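Local coordinates for protein polyphosphate kinase (Porphyromonas gingivalis, PDB 2O8R) that probably catalyses the reversible transfer of the terminal phosphate of ATP to build long-chain polyphosphate, at residues T376-A381 with F403-A408; K437-T442 with Y624-T629; F612-D617 with E628-V633. The protein carries 3 engineered substitutions. One frame throughout, in Å; residues are numbered along the deposited sequence.

Contact 1: residues T376-A381 with F403-A408; sequences TQYRVA and FVELKA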
ATOM      1  N   THR A 376      17.017 -10.471 -12.176  1.00 34.93           N
ATOM      2  CA  THR A 376      16.480 -11.163 -11.035  1.00 51.20           C
ATOM      3  C   THR A 376      15.739 -10.146 -10.167  1.00 50.15           C
ATOM      4  O   THR A 376      16.019  -8.958 -10.245  1.00 56.55           O
ATOM      5  CB  THR A 376      17.595 -11.891 -10.269  1.00 46.37           C
ATOM      6  OG1 THR A 376      18.660 -10.977  -9.993  1.00 43.76           O
ATOM      7  CG2 THR A 376      18.153 -13.021 -11.109  1.00 42.15           C
ATOM      8  N   GLN A 377      14.779 -10.617  -9.372  1.00 65.04           N
ATOM      9  CA  GLN A 377      13.976  -9.782  -8.470  1.00 58.72           C
ATOM     10  C   GLN A 377      13.528 -10.629  -7.276  1.00 65.66           C
ATOM     11  O   GLN A 377      13.085 -11.768  -7.468  1.00 62.63           O
ATOM     12  CB  GLN A 377      12.735  -9.267  -9.206  1.00 62.23           C
ATOM     13  CG  GLN A 377      12.835  -7.850  -9.754  1.00 73.52           C
ATOM     14  CD  GLN A 377      12.124  -6.816  -8.886  1.00 83.70           C
ATOM     15  OE1 GLN A 377      11.900  -5.680  -9.313  1.00 87.38           O
ATOM     16  NE2 GLN A 377      11.763  -7.205  -7.666  1.00 87.92           N
ATOM     17  N   TYR A 378      13.649 -10.097  -6.056  1.00 73.66           N
ATOM     18  CA  TYR A 378      13.207 -10.839  -4.863  1.00 69.79           C
ATOM     19  C   TYR A 378      11.735 -11.241  -4.963  1.00 66.66           C
ATOM     20  O   TYR A 378      11.411 -12.426  -4.926  1.00 60.52           O
ATOM     21  CB  TYR A 378      13.453 -10.057  -3.574  1.00 83.38           C
ATOM     22  CG  TYR A 378      12.821 -10.702  -2.348  1.00 95.57           C
ATOM     23  CD1 TYR A 378      13.278 -11.925  -1.862  1.00 98.42           C
ATOM     24  CD2 TYR A 378      11.770 -10.085  -1.676  1.00103.56           C
ATOM     25  CE1 TYR A 378      12.702 -12.518  -0.745  1.00109.16           C
ATOM     26  CE2 TYR A 378      11.186 -10.670  -0.557  1.00111.15           C
ATOM     27  CZ  TYR A 378      11.657 -11.887  -0.094  1.00113.23           C
ATOM     28  OH  TYR A 378      11.076 -12.470   1.015  1.00112.46           O
ATOM     29  N   ARG A 379      10.867 -10.239  -5.103  1.00 72.56           N
ATOM     30  CA  ARG A 379       9.445 -10.433  -5.364  1.00 62.95           C
ATOM     31  C   ARG A 379       9.003  -9.564  -6.526  1.00 65.53           C
ATOM     32  O   ARG A 379       9.665  -8.585  -6.863  1.00 70.01           O
ATOM     33  CB  ARG A 379       8.616 -10.006  -4.152  1.00 71.91           C
ATOM     34  CG  ARG A 379       8.320 -11.089  -3.143  1.00 70.47           C
ATOM     35  CD  ARG A 379       7.172 -10.684  -2.231  1.00 95.25           C
ATOM     36  NE  ARG A 379       7.432  -9.415  -1.554  1.00106.26           N
ATOM     37  CZ  ARG A 379       7.812  -9.298  -0.286  1.00110.25           C
ATOM     38  NH1 ARG A 379       7.970 -10.378   0.467  1.00119.64           N
ATOM     39  NH2 ARG A 379       8.027  -8.096   0.234  1.00110.15           N
ATOM     40  N   VAL A 380       7.879  -9.933  -7.136  1.00 71.24           N
ATOM     41  CA  VAL A 380       7.067  -8.979  -7.893  1.00 70.34           C
ATOM     42  C   VAL A 380       5.735  -8.796  -7.160  1.00 64.69           C
ATOM     43  O   VAL A 380       4.872  -9.669  -7.178  1.00 69.42           O
ATOM     44  CB  VAL A 380       6.875  -9.370  -9.385  1.00 60.58           C
ATOM     45  CG1 VAL A 380       6.861 -10.877  -9.559  1.00 72.69           C
ATOM     46  CG2 VAL A 380       5.607  -8.726  -9.954  1.00 48.35           C
ATOM     47  N   ALA A 381       5.609  -7.670  -6.466  1.00 68.79           N
ATOM     48  CA  ALA A 381       4.408  -7.374  -5.691  1.00 65.05           C
ATOM     49  C   ALA A 381       4.047  -5.892  -5.755  1.00 61.72           C
ATOM     50  O   ALA A 381       2.878  -5.537  -5.856  1.00 66.56           O
ATOM     51  CB  ALA A 381       4.593  -7.802  -4.259  1.00 59.55           C
ATOM     52  N   PHE A 403      13.358 -13.247 -13.381  1.00 58.87           N
ATOM     53  CA  PHE A 403      13.499 -14.451 -12.564  1.00 44.80           C
ATOM     54  C   PHE A 403      13.323 -14.089 -11.131  1.00 54.91           C
ATOM     55  O   PHE A 403      14.129 -13.338 -10.582  1.00 64.32           O
ATOM     56  CB  PHE A 403      14.865 -15.106 -12.771  1.00 53.55           C
ATOM     57  CG  PHE A 403      15.028 -15.701 -14.128  1.00 51.53           C
ATOM     58  CD1 PHE A 403      14.778 -17.042 -14.340  1.00 62.96           C
ATOM     59  CD2 PHE A 403      15.383 -14.907 -15.208  1.00 39.17           C
ATOM     60  CE1 PHE A 403      14.896 -17.586 -15.610  1.00 83.05           C
ATOM     61  CE2 PHE A 403      15.499 -15.444 -16.471  1.00 61.11           C
ATOM     62  CZ  PHE A 403      15.258 -16.786 -16.673  1.00 60.60           C
ATOM     63  N   VAL A 404      12.264 -14.630 -10.531  1.00 63.99           N
ATOM     64  CA  VAL A 404      11.834 -14.245  -9.186  1.00 84.21           C
ATOM     65  C   VAL A 404      12.021 -15.393  -8.200  1.00 91.65           C
ATOM     66  O   VAL A 404      11.458 -16.486  -8.385  1.00 92.79           O
ATOM     67  CB  VAL A 404      10.341 -13.822  -9.162  1.00 88.51           C
ATOM     68  CG1 VAL A 404       9.979 -13.221  -7.818  1.00 94.55           C
ATOM     69  CG2 VAL A 404      10.022 -12.847 -10.284  1.00 84.47           C
ATOM     70  N   GLU A 405      12.781 -15.130  -7.137  1.00 91.76           N
ATOM     71  CA  GLU A 405      13.144 -16.167  -6.165  1.00100.83           C
ATOM     72  C   GLU A 405      12.046 -16.617  -5.194  1.00106.59           C
ATOM     73  O   GLU A 405      12.298 -17.471  -4.342  1.00102.36           O
ATOM     74  CB  GLU A 405      14.383 -15.761  -5.367  1.00 98.32           C
ATOM     75  CG  GLU A 405      14.270 -14.446  -4.610  1.00 99.82           C
ATOM     76  CD  GLU A 405      15.416 -14.222  -3.626  1.00 99.59           C
ATOM     77  OE1 GLU A 405      15.500 -14.959  -2.617  1.00 79.55           O
ATOM     78  OE2 GLU A 405      16.224 -13.293  -3.851  1.00105.38           O
ATOM     79  N   LEU A 406      10.841 -16.065  -5.318  1.00111.78           N
ATOM     80  CA  LEU A 406       9.803 -16.356  -4.336  1.00110.91           C
ATOM     81  C   LEU A 406       9.062 -17.685  -4.551  1.00124.57           C
ATOM     82  O   LEU A 406       9.417 -18.473  -5.436  1.00124.20           O
ATOM     83  CB  LEU A 406       8.844 -15.180  -4.150  1.00105.98           C
ATOM     84  CG  LEU A 406       8.566 -14.988  -2.654  1.00108.63           C
ATOM     85  CD1 LEU A 406       9.715 -14.239  -1.961  1.00 65.37           C
ATOM     86  CD2 LEU A 406       7.196 -14.355  -2.385  1.00110.16           C
ATOM     87  N   LYS A 407       8.015 -17.897  -3.751  1.00133.46           N
ATOM     88  CA  LYS A 407       7.581 -19.239  -3.351  1.00139.61           C
ATOM     89  C   LYS A 407       6.303 -19.788  -3.994  1.00140.15           C
ATOM     90  O   LYS A 407       5.735 -19.195  -4.920  1.00142.43           O
ATOM     91  CB  LYS A 407       7.425 -19.294  -1.818  1.00135.45           C
ATOM     92  CG  LYS A 407       8.438 -18.475  -1.027  1.00121.67           C
ATOM     93  CD  LYS A 407       9.803 -19.134  -0.977  1.00104.18           C
ATOM     94  CE  LYS A 407      10.847 -18.156  -0.469  1.00111.10           C
ATOM     95  NZ  LYS A 407      11.994 -18.855   0.166  1.00130.46           N
ATOM     96  N   ALA A 408       5.886 -20.947  -3.475  1.00131.56           N
ATOM     97  CA  ALA A 408       4.624 -21.596  -3.797  1.00116.02           C
ATOM     98  C   ALA A 408       3.475 -20.679  -3.402  1.00122.96           C
ATOM     99  O   ALA A 408       2.870 -20.035  -4.262  1.00131.37           O
ATOM    100  CB  ALA A 408       4.523 -22.919  -3.060  1.00100.07           C
TER
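The backbones of T376-Q377 and F403-V404 run parallel as neighbouring strands, with T376 beside F403 and Q377 beside V404. Q377 N donates to F403 O at 3.0 Å. The return bond, from E405 N to Q377 O, is weak at 3.4 Å. Q377 O also meets V404 CA in a CA-H...O contact.

V404 packs against the loop of the first segment after Q377. Its CG1 is anti to the backbone N (chi1 -171°) and lies 3.3 Å from Y378 O. Its other branch, CG2, meets V380 CG1 at 3.8 Å, the two side chains crossing at about a right angle. V380 also packs on helix 416-425.

The strands are the two arms of a beta-alpha-beta unit: strand 370-377, helix 385-395 and strand 399-404. The contact lies at the C-terminal ends of these parallel strands and continues into the loops beyond them. The unit belongs to the first C-terminal domain, of the phospholipase D clan. R379 in the first loop is predicted to bind magnesium.

L406 touches both Y378 and R379. Its CD1 stands over one face of the Y378 ring, 4.0 Å from the ring centroid and 28° off the normal, a CH-pi contact. The same CD1 lies 3.6 Å from R379 CG. CD2 meets R379 alone of the two, 3.5 Å from CG. The R379 guanidinium has Y378 CE2 over one face, toward the rim.

E405 meets the same tyrosine at the ring edge. Its CD is 3.6 Å from Y378 CD1, and the carboxylate plane is turned 77° from the ring. The E405 side chain also touches H439, and OE2 forms a long, weak ion pair with K441. T376 OG1 bonds to A440 O and T442 N.

Contact 2: residues K437-T442 with Y624-T629; sequences KVHAKT and YNRIET. With SO4 (sulfate ion), chain F.
H439, the predicted phosphohistidine of the active site, is gripped here by R626 and E628 of the second C-terminal domain. H439 and K441 form the H-x-K sequence known from the phospholipase D clan. H439 CB points toward 624-629, and CG is anti to the backbone N (chi1 -171°). H439 ND1 donates to E628 OE1 at 2.8 Å, on the syn side of the carboxylate. The R626 guanidinium stacks on one face of the ring, centres 3.9 Å apart and planes inclined by 29°, with NH1 over the ring centre. R626 NE and E628 OE2 form a salt bridge at 2.8 Å, though its hydrogen bond is weak; it links the two residues that meet the ring. K441 CE lies over the opposite face. H439 NE2 makes a weak bond of 3.2 Å to O3 of a sulfate ion, probably from the crystallisation liquor, which may mark an anion pocket. K441 NZ reaches the same oxygen weakly and bonds to N465; H597 and R599 also bond to the sulfate.

The backbones are tied too. I627 N donates to K437 O, and I627 O accepts from both H439 N (2.9 Å) and A440 N (3.1 Å). A440 CB packs on T629 CG2. The loops lead into strands 442-447 and 629-632. V438 and I627 touch L497 of helix 484-497, and T442 touches L461 of strand 457-462.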
ATOM      1  N   LYS A 437      16.359 -21.629  -4.871  1.00 78.83           N
ATOM      2  CA  LYS A 437      15.765 -20.314  -5.014  1.00 70.51           C
ATOM      3  C   LYS A 437      16.878 -19.355  -5.416  1.00 72.26           C
ATOM      4  O   LYS A 437      17.980 -19.415  -4.870  1.00 85.25           O
ATOM      5  CB  LYS A 437      15.008 -19.882  -3.751  1.00 79.00           C
ATOM      6  CG  LYS A 437      15.792 -19.926  -2.439  1.00 98.12           C
ATOM      7  CD  LYS A 437      14.851 -20.026  -1.231  1.00 94.37           C
ATOM      8  CE  LYS A 437      15.448 -19.426   0.049  1.00 97.07           C
ATOM      9  NZ  LYS A 437      16.554 -20.222   0.648  1.00 86.21           N
ATOM     10  N   VAL A 438      16.614 -18.514  -6.411  1.00 76.26           N
ATOM     11  CA  VAL A 438      17.663 -17.673  -6.990  1.00 71.46           C
ATOM     12  C   VAL A 438      17.865 -16.408  -6.164  1.00 72.42           C
ATOM     13  O   VAL A 438      17.072 -15.464  -6.219  1.00 66.97           O
ATOM     14  CB  VAL A 438      17.384 -17.327  -8.474  1.00 77.56           C
ATOM     15  CG1 VAL A 438      18.449 -16.390  -9.038  1.00 41.09           C
ATOM     16  CG2 VAL A 438      17.311 -18.595  -9.301  1.00 80.52           C
ATOM     17  N   HIS A 439      18.941 -16.398  -5.397  1.00 70.93           N
ATOM     18  CA  HIS A 439      19.241 -15.259  -4.557  1.00 70.60           C
ATOM     19  C   HIS A 439      20.127 -14.263  -5.304  1.00 68.03           C
ATOM     20  O   HIS A 439      20.267 -13.122  -4.880  1.00 76.76           O
ATOM     21  CB  HIS A 439      19.886 -15.731  -3.255  1.00 65.99           C
ATOM     22  CG  HIS A 439      20.044 -14.653  -2.236  1.00 44.78           C
ATOM     23  ND1 HIS A 439      21.249 -14.033  -1.992  1.00 64.13           N
ATOM     24  CD2 HIS A 439      19.146 -14.070  -1.408  1.00 67.94           C
ATOM     25  CE1 HIS A 439      21.090 -13.123  -1.050  1.00 53.09           C
ATOM     26  NE2 HIS A 439      19.825 -13.126  -0.677  1.00 70.87           N
ATOM     27  N   ALA A 440      20.706 -14.705  -6.420  1.00 64.12           N
ATOM     28  CA  ALA A 440      21.563 -13.873  -7.276  1.00 67.03           C
ATOM     29  C   ALA A 440      20.957 -12.505  -7.603  1.00 66.35           C
ATOM     30  O   ALA A 440      19.757 -12.382  -7.828  1.00 72.70           O
ATOM     31  CB  ALA A 440      21.880 -14.616  -8.552  1.00 64.96           C
ATOM     32  N   LYS A 441      21.795 -11.477  -7.623  1.00 72.24           N
ATOM     33  CA  LYS A 441      21.325 -10.111  -7.853  1.00 61.19           C
ATOM     34  C   LYS A 441      21.955  -9.547  -9.135  1.00 61.94           C
ATOM     35  O   LYS A 441      22.861  -8.714  -9.076  1.00 65.72           O
ATOM     36  CB  LYS A 441      21.677  -9.216  -6.658  1.00 65.01           C
ATOM     37  CG  LYS A 441      21.520  -9.845  -5.266  1.00 61.94           C
ATOM     38  CD  LYS A 441      20.078  -9.791  -4.819  1.00 89.94           C
ATOM     39  CE  LYS A 441      19.915 -10.240  -3.386  1.00 93.77           C
ATOM     40  NZ  LYS A 441      18.474 -10.309  -3.032  1.00 96.90           N
ATOM     41  N   THR A 442      21.472 -10.006 -10.288  1.00 48.45           N
ATOM     42  CA  THR A 442      22.046  -9.631 -11.572  1.00 62.19           C
ATOM     43  C   THR A 442      21.010  -9.104 -12.562  1.00 62.37           C
ATOM     44  O   THR A 442      19.859  -9.534 -12.555  1.00 70.27           O
ATOM     45  CB  THR A 442      22.749 -10.827 -12.242  1.00 60.12           C
ATOM     46  OG1 THR A 442      21.781 -11.842 -12.513  1.00 91.70           O
ATOM     47  CG2 THR A 442      23.829 -11.415 -11.343  1.00 83.46           C
ATOM     48  N   TYR A 624      24.891 -23.882  -0.551  1.00104.82           N
ATOM     49  CA  TYR A 624      24.389 -25.184  -1.006  1.00100.55           C
ATOM     50  C   TYR A 624      22.957 -25.212  -1.549  1.00 99.92           C
ATOM     51  O   TYR A 624      22.687 -25.869  -2.551  1.00 99.87           O
ATOM     52  CB  TYR A 624      24.561 -26.229   0.097  1.00105.46           C
ATOM     53  CG  TYR A 624      25.994 -26.389   0.572  1.00105.97           C
ATOM     54  CD1 TYR A 624      26.964 -26.958  -0.251  1.00110.43           C
ATOM     55  CD2 TYR A 624      26.377 -25.968   1.843  1.00107.54           C
ATOM     56  CE1 TYR A 624      28.280 -27.105   0.182  1.00111.59           C
ATOM     57  CE2 TYR A 624      27.686 -26.109   2.288  1.00103.51           C
ATOM     58  CZ  TYR A 624      28.632 -26.681   1.453  1.00112.85           C
ATOM     59  OH  TYR A 624      29.930 -26.825   1.887  1.00107.64           O
ATOM     60  N   ASN A 625      22.041 -24.503  -0.894  1.00101.87           N
ATOM     61  CA  ASN A 625      20.626 -24.509  -1.294  1.00 96.78           C
ATOM     62  C   ASN A 625      20.251 -23.518  -2.397  1.00 94.53           C
ATOM     63  O   ASN A 625      19.494 -23.850  -3.312  1.00110.46           O
ATOM     64  CB  ASN A 625      19.725 -24.268  -0.081  1.00 87.55           C
ATOM     65  CG  ASN A 625      19.890 -25.320   0.981  1.00 90.52           C
ATOM     66  OD1 ASN A 625      20.969 -25.887   1.148  1.00 99.66           O
ATOM     67  ND2 ASN A 625      18.817 -25.594   1.709  1.00114.94           N
ATOM     68  N   ARG A 626      20.770 -22.301  -2.297  1.00 73.74           N
ATOM     69  CA  ARG A 626      20.432 -21.229  -3.223  1.00 70.23           C
ATOM     70  C   ARG A 626      21.308 -21.189  -4.478  1.00 69.95           C
ATOM     71  O   ARG A 626      22.423 -21.713  -4.493  1.00 72.99           O
ATOM     72  CB  ARG A 626      20.541 -19.877  -2.502  1.00 63.23           C
ATOM     73  CG  ARG A 626      19.375 -19.558  -1.594  1.00 76.83           C
ATOM     74  CD  ARG A 626      19.781 -19.479  -0.148  1.00 77.21           C
ATOM     75  NE  ARG A 626      20.433 -18.205   0.142  1.00104.20           N
ATOM     76  CZ  ARG A 626      19.798 -17.096   0.514  1.00105.98           C
ATOM     77  NH1 ARG A 626      20.489 -15.988   0.756  1.00105.97           N
ATOM     78  NH2 ARG A 626      18.478 -17.086   0.649  1.00112.28           N
ATOM     79  N   ILE A 627      20.813 -20.549  -5.530  1.00 57.11           N
ATOM     80  CA  ILE A 627      21.729 -20.098  -6.562  1.00 60.82           C
ATOM     81  C   ILE A 627      22.162 -18.647  -6.291  1.00 66.98           C
ATOM     82  O   ILE A 627      21.341 -17.725  -6.219  1.00 69.59           O
ATOM     83  CB  ILE A 627      21.213 -20.371  -7.998  1.00 66.99           C
ATOM     84  CG1 ILE A 627      21.636 -21.789  -8.420  1.00 45.87           C
ATOM     85  CG2 ILE A 627      21.759 -19.340  -8.994  1.00 51.00           C
ATOM     86  CD1 ILE A 627      21.259 -22.175  -9.825  1.00 56.90           C
ATOM     87  N   GLU A 628      23.468 -18.484  -6.098  1.00 57.52           N
ATOM     88  CA  GLU A 628      24.073 -17.205  -5.740  1.00 55.79           C
ATOM     89  C   GLU A 628      25.097 -16.814  -6.788  1.00 51.77           C
ATOM     90  O   GLU A 628      25.463 -17.620  -7.643  1.00 52.46           O
ATOM     91  CB  GLU A 628      24.814 -17.333  -4.403  1.00 43.61           C
ATOM     92  CG  GLU A 628      23.998 -17.911  -3.268  1.00 48.54           C
ATOM     93  CD  GLU A 628      23.208 -16.866  -2.495  1.00 41.17           C
ATOM     94  OE1 GLU A 628      23.329 -15.663  -2.791  1.00 81.41           O
ATOM     95  OE2 GLU A 628      22.472 -17.259  -1.567  1.00 89.02           O
ATOM     96  N   THR A 629      25.582 -15.582  -6.707  1.00 45.31           N
ATOM     97  CA  THR A 629      26.697 -15.163  -7.551  1.00 46.54           C
ATOM     98  C   THR A 629      27.831 -14.511  -6.780  1.00 52.35           C
ATOM     99  O   THR A 629      27.625 -13.894  -5.731  1.00 49.98           O
ATOM    100  CB  THR A 629      26.271 -14.184  -8.654  1.00 43.74           C
ATOM    101  OG1 THR A 629      25.548 -13.081  -8.075  1.00 52.67           O
ATOM    102  CG2 THR A 629      25.426 -14.892  -9.683  1.00 51.12           C
TER
HETATM  103  S   SO4 F 707      19.324 -10.349   1.233  1.00 81.62           S
HETATM  104  O1  SO4 F 707      19.207  -9.048   1.887  1.00 92.46           O
HETATM  105  O2  SO4 F 707      19.229 -11.406   2.252  1.00 68.92           O
HETATM  106  O3  SO4 F 707      18.244 -10.502   0.260  1.00102.70           O
HETATM  107  O4  SO4 F 707      20.576 -10.409   0.485  1.00 68.69           O

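Contact 3: residues F612-D617 with E628-V633; sequences FISSAD and ETACPV
F612-S614 and A630-P632 pair as antiparallel strands in the sheet of the second C-terminal domain. I613 and C631 are the hydrogen-bonded pair: I613 N to C631 O and C631 N to I613 O are both 2.8 Å. F612 with P632 and S614 with A630 are non-hydrogen-bonded pairs. Past S614 the first strand gives way to a loop that grips the second by S615. T629 O takes two donors: S615 N, almost straight (175°), and S614 OG at 2.7 Å. S615 OG accepts from T629 N and donates to E628 OE1 at 2.8 Å, using the anti lone pair of that oxygen. S615 thus bonds to the carboxylate oxygen that also meets H439, consistent with a second-shell role. A616 CB packs against E628 CD.

The F612 ring meets the proline obliquely: CD1 is 3.4 Å from P632 N and CE1 3.7 Å from P632 CD. I613 points to the face opposite F612; its CD1 meets V633 CG2 at 4.1 Å. Further out, strand 600-603 flanks the pair, with W601 touching S614 and A630. Within the loop, S614 OG accepts from A616 N at 2.9 Å, closing an ST turn.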
ATOM      1  N   PHE A 612      36.352  -9.929  -4.843  1.00 61.12           N
ATOM      2  CA  PHE A 612      35.047 -10.394  -5.289  1.00 57.74           C
ATOM      3  C   PHE A 612      33.906  -9.644  -4.631  1.00 59.62           C
ATOM      4  O   PHE A 612      33.985  -9.256  -3.466  1.00 64.90           O
ATOM      5  CB  PHE A 612      34.888 -11.881  -5.040  1.00 52.37           C
ATOM      6  CG  PHE A 612      35.804 -12.731  -5.857  1.00 66.25           C
ATOM      7  CD1 PHE A 612      35.389 -13.239  -7.081  1.00 72.09           C
ATOM      8  CD2 PHE A 612      37.080 -13.031  -5.402  1.00 53.81           C
ATOM      9  CE1 PHE A 612      36.233 -14.030  -7.838  1.00 37.68           C
ATOM     10  CE2 PHE A 612      37.928 -13.812  -6.151  1.00 47.86           C
ATOM     11  CZ  PHE A 612      37.503 -14.314  -7.369  1.00 56.64           C
ATOM     12  N   ILE A 613      32.848  -9.448  -5.411  1.00 58.20           N
ATOM     13  CA  ILE A 613      31.591  -8.874  -4.959  1.00 51.78           C
ATOM     14  C   ILE A 613      30.567 -10.007  -4.975  1.00 57.33           C
ATOM     15  O   ILE A 613      30.432 -10.696  -6.001  1.00 47.85           O
ATOM     16  CB  ILE A 613      31.174  -7.725  -5.918  1.00 57.93           C
ATOM     17  CG1 ILE A 613      31.777  -6.412  -5.444  1.00 53.51           C
ATOM     18  CG2 ILE A 613      29.663  -7.564  -6.053  1.00 41.31           C
ATOM     19  CD1 ILE A 613      31.607  -5.309  -6.449  1.00 87.75           C
ATOM     20  N   SER A 614      29.870 -10.232  -3.855  1.00 43.00           N
ATOM     21  CA  SER A 614      28.913 -11.349  -3.816  1.00 47.72           C
ATOM     22  C   SER A 614      27.475 -11.061  -3.419  1.00 47.68           C
ATOM     23  O   SER A 614      27.169 -10.068  -2.761  1.00 60.42           O
ATOM     24  CB  SER A 614      29.437 -12.496  -2.957  1.00 48.94           C
ATOM     25  OG  SER A 614      28.650 -13.658  -3.192  1.00 42.62           O
ATOM     26  N   SER A 615      26.599 -11.970  -3.832  1.00 56.30           N
ATOM     27  CA  SER A 615      25.210 -11.992  -3.393  1.00 57.91           C
ATOM     28  C   SER A 615      25.054 -12.852  -2.146  1.00 52.22           C
ATOM     29  O   SER A 615      24.071 -12.733  -1.427  1.00 57.62           O
ATOM     30  CB  SER A 615      24.308 -12.538  -4.501  1.00 51.20           C
ATOM     31  OG  SER A 615      24.517 -13.926  -4.673  1.00 66.64           O
ATOM     32  N   ALA A 616      26.035 -13.707  -1.884  1.00 59.00           N
ATOM     33  CA  ALA A 616      25.946 -14.655  -0.776  1.00 64.31           C
ATOM     34  C   ALA A 616      26.741 -14.251   0.458  1.00 54.48           C
ATOM     35  O   ALA A 616      27.847 -13.721   0.349  1.00 80.12           O
ATOM     36  CB  ALA A 616      26.392 -16.034  -1.235  1.00 68.80           C
ATOM     37  N   ASP A 617      26.157 -14.498   1.628  1.00 50.24           N
ATOM     38  CA  ASP A 617      26.906 -14.652   2.874  1.00 57.11           C
ATOM     39  C   ASP A 617      27.324 -16.108   2.925  1.00 61.75           C
ATOM     40  O   ASP A 617      26.853 -16.908   2.133  1.00 56.93           O
ATOM     41  CB  ASP A 617      26.022 -14.383   4.078  1.00 51.00           C
ATOM     42  CG  ASP A 617      25.290 -13.083   3.981  1.00 56.53           C
ATOM     43  OD1 ASP A 617      25.950 -12.053   3.759  1.00 72.36           O
ATOM     44  OD2 ASP A 617      24.055 -13.090   4.135  1.00 63.51           O
ATOM     45  N   GLU A 628      23.468 -18.484  -6.098  1.00 57.52           N
ATOM     46  CA  GLU A 628      24.073 -17.205  -5.740  1.00 55.79           C
ATOM     47  C   GLU A 628      25.097 -16.814  -6.788  1.00 51.77           C
ATOM     48  O   GLU A 628      25.463 -17.620  -7.643  1.00 52.46           O
ATOM     49  CB  GLU A 628      24.814 -17.333  -4.403  1.00 43.61           C
ATOM     50  CG  GLU A 628      23.998 -17.911  -3.268  1.00 48.54           C
ATOM     51  CD  GLU A 628      23.208 -16.866  -2.495  1.00 41.17           C
ATOM     52  OE1 GLU A 628      23.329 -15.663  -2.791  1.00 81.41           O
ATOM     53  OE2 GLU A 628      22.472 -17.259  -1.567  1.00 89.02           O
ATOM     54  N   THR A 629      25.582 -15.582  -6.707  1.00 45.31           N
ATOM     55  CA  THR A 629      26.697 -15.163  -7.551  1.00 46.54           C
ATOM     56  C   THR A 629      27.831 -14.511  -6.780  1.00 52.35           C
ATOM     57  O   THR A 629      27.625 -13.894  -5.731  1.00 49.98           O
ATOM     58  CB  THR A 629      26.271 -14.184  -8.654  1.00 43.74           C
ATOM     59  OG1 THR A 629      25.548 -13.081  -8.075  1.00 52.67           O
ATOM     60  CG2 THR A 629      25.426 -14.892  -9.683  1.00 51.12           C
ATOM     61  N   ALA A 630      29.035 -14.664  -7.316  1.00 54.94           N
ATOM     62  CA  ALA A 630      30.155 -13.834  -6.916  1.00 60.32           C
ATOM     63  C   ALA A 630      30.918 -13.448  -8.171  1.00 65.35           C
ATOM     64  O   ALA A 630      31.041 -14.239  -9.114  1.00 68.75           O
ATOM     65  CB  ALA A 630      31.053 -14.557  -5.932  1.00 56.62           C
ATOM     66  N   CYS A 631      31.422 -12.222  -8.179  1.00 66.12           N
ATOM     67  CA  CYS A 631      32.073 -11.681  -9.352  1.00 46.93           C
ATOM     68  C   CYS A 631      33.408 -11.020  -9.021  1.00 61.82           C
ATOM     69  O   CYS A 631      33.493 -10.242  -8.067  1.00 57.45           O
ATOM     70  CB  CYS A 631      31.163 -10.664  -9.994  1.00 52.19           C
ATOM     71  SG  CYS A 631      31.597 -10.311 -11.662  1.00 63.95           S
ATOM     72  N   PRO A 632      34.461 -11.357  -9.794  1.00 57.02           N
ATOM     73  CA  PRO A 632      35.752 -10.687  -9.756  1.00 53.35           C
ATOM     74  C   PRO A 632      35.641  -9.256 -10.227  1.00 62.30           C
ATOM     75  O   PRO A 632      34.945  -8.972 -11.205  1.00 62.82           O
ATOM     76  CB  PRO A 632      36.581 -11.467 -10.777  1.00 50.35           C
ATOM     77  CG  PRO A 632      35.601 -12.085 -11.661  1.00 46.63           C
ATOM     78  CD  PRO A 632      34.479 -12.469 -10.753  1.00 42.87           C
ATOM     79  N   VAL A 633      36.321  -8.366  -9.518  1.00 44.64           N
ATOM     80  CA  VAL A 633      36.453  -6.998  -9.936  1.00 49.24           C
ATOM     81  C   VAL A 633      37.751  -6.959 -10.740  1.00 62.19           C
ATOM     82  O   VAL A 633      38.835  -7.020 -10.169  1.00 68.95           O
ATOM     83  CB  VAL A 633      36.536  -6.101  -8.709  1.00 46.54           C
ATOM     84  CG1 VAL A 633      36.634  -4.632  -9.102  1.00 50.73           C
ATOM     85  CG2 VAL A 633      35.338  -6.343  -7.825  1.00 63.00           C
TER

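In the fold
Contacts 2 and 3 are buried, while contact 1 is only partly so and ends in exposed loop residues. Contact 1 lies within the first C-terminal domain and contact 3 within the second; contact 2 joins the two. Contacts 2 and 3 share E628 and T629, so E628 bonds in both: to H439 in contact 2 and to S615 in contact 3. Contact 1 reaches contact 2 through T376 OG1, but stays about 7 Å from contact 3 at the nearest atoms. Contact 3 is mainly antiparallel backbone pairing with hydrogen bonds from serine hydroxyls. Contact 1 mixes parallel pairing with apolar packing and brings the E405 carboxylate near H439. Contact 2 is the most charged.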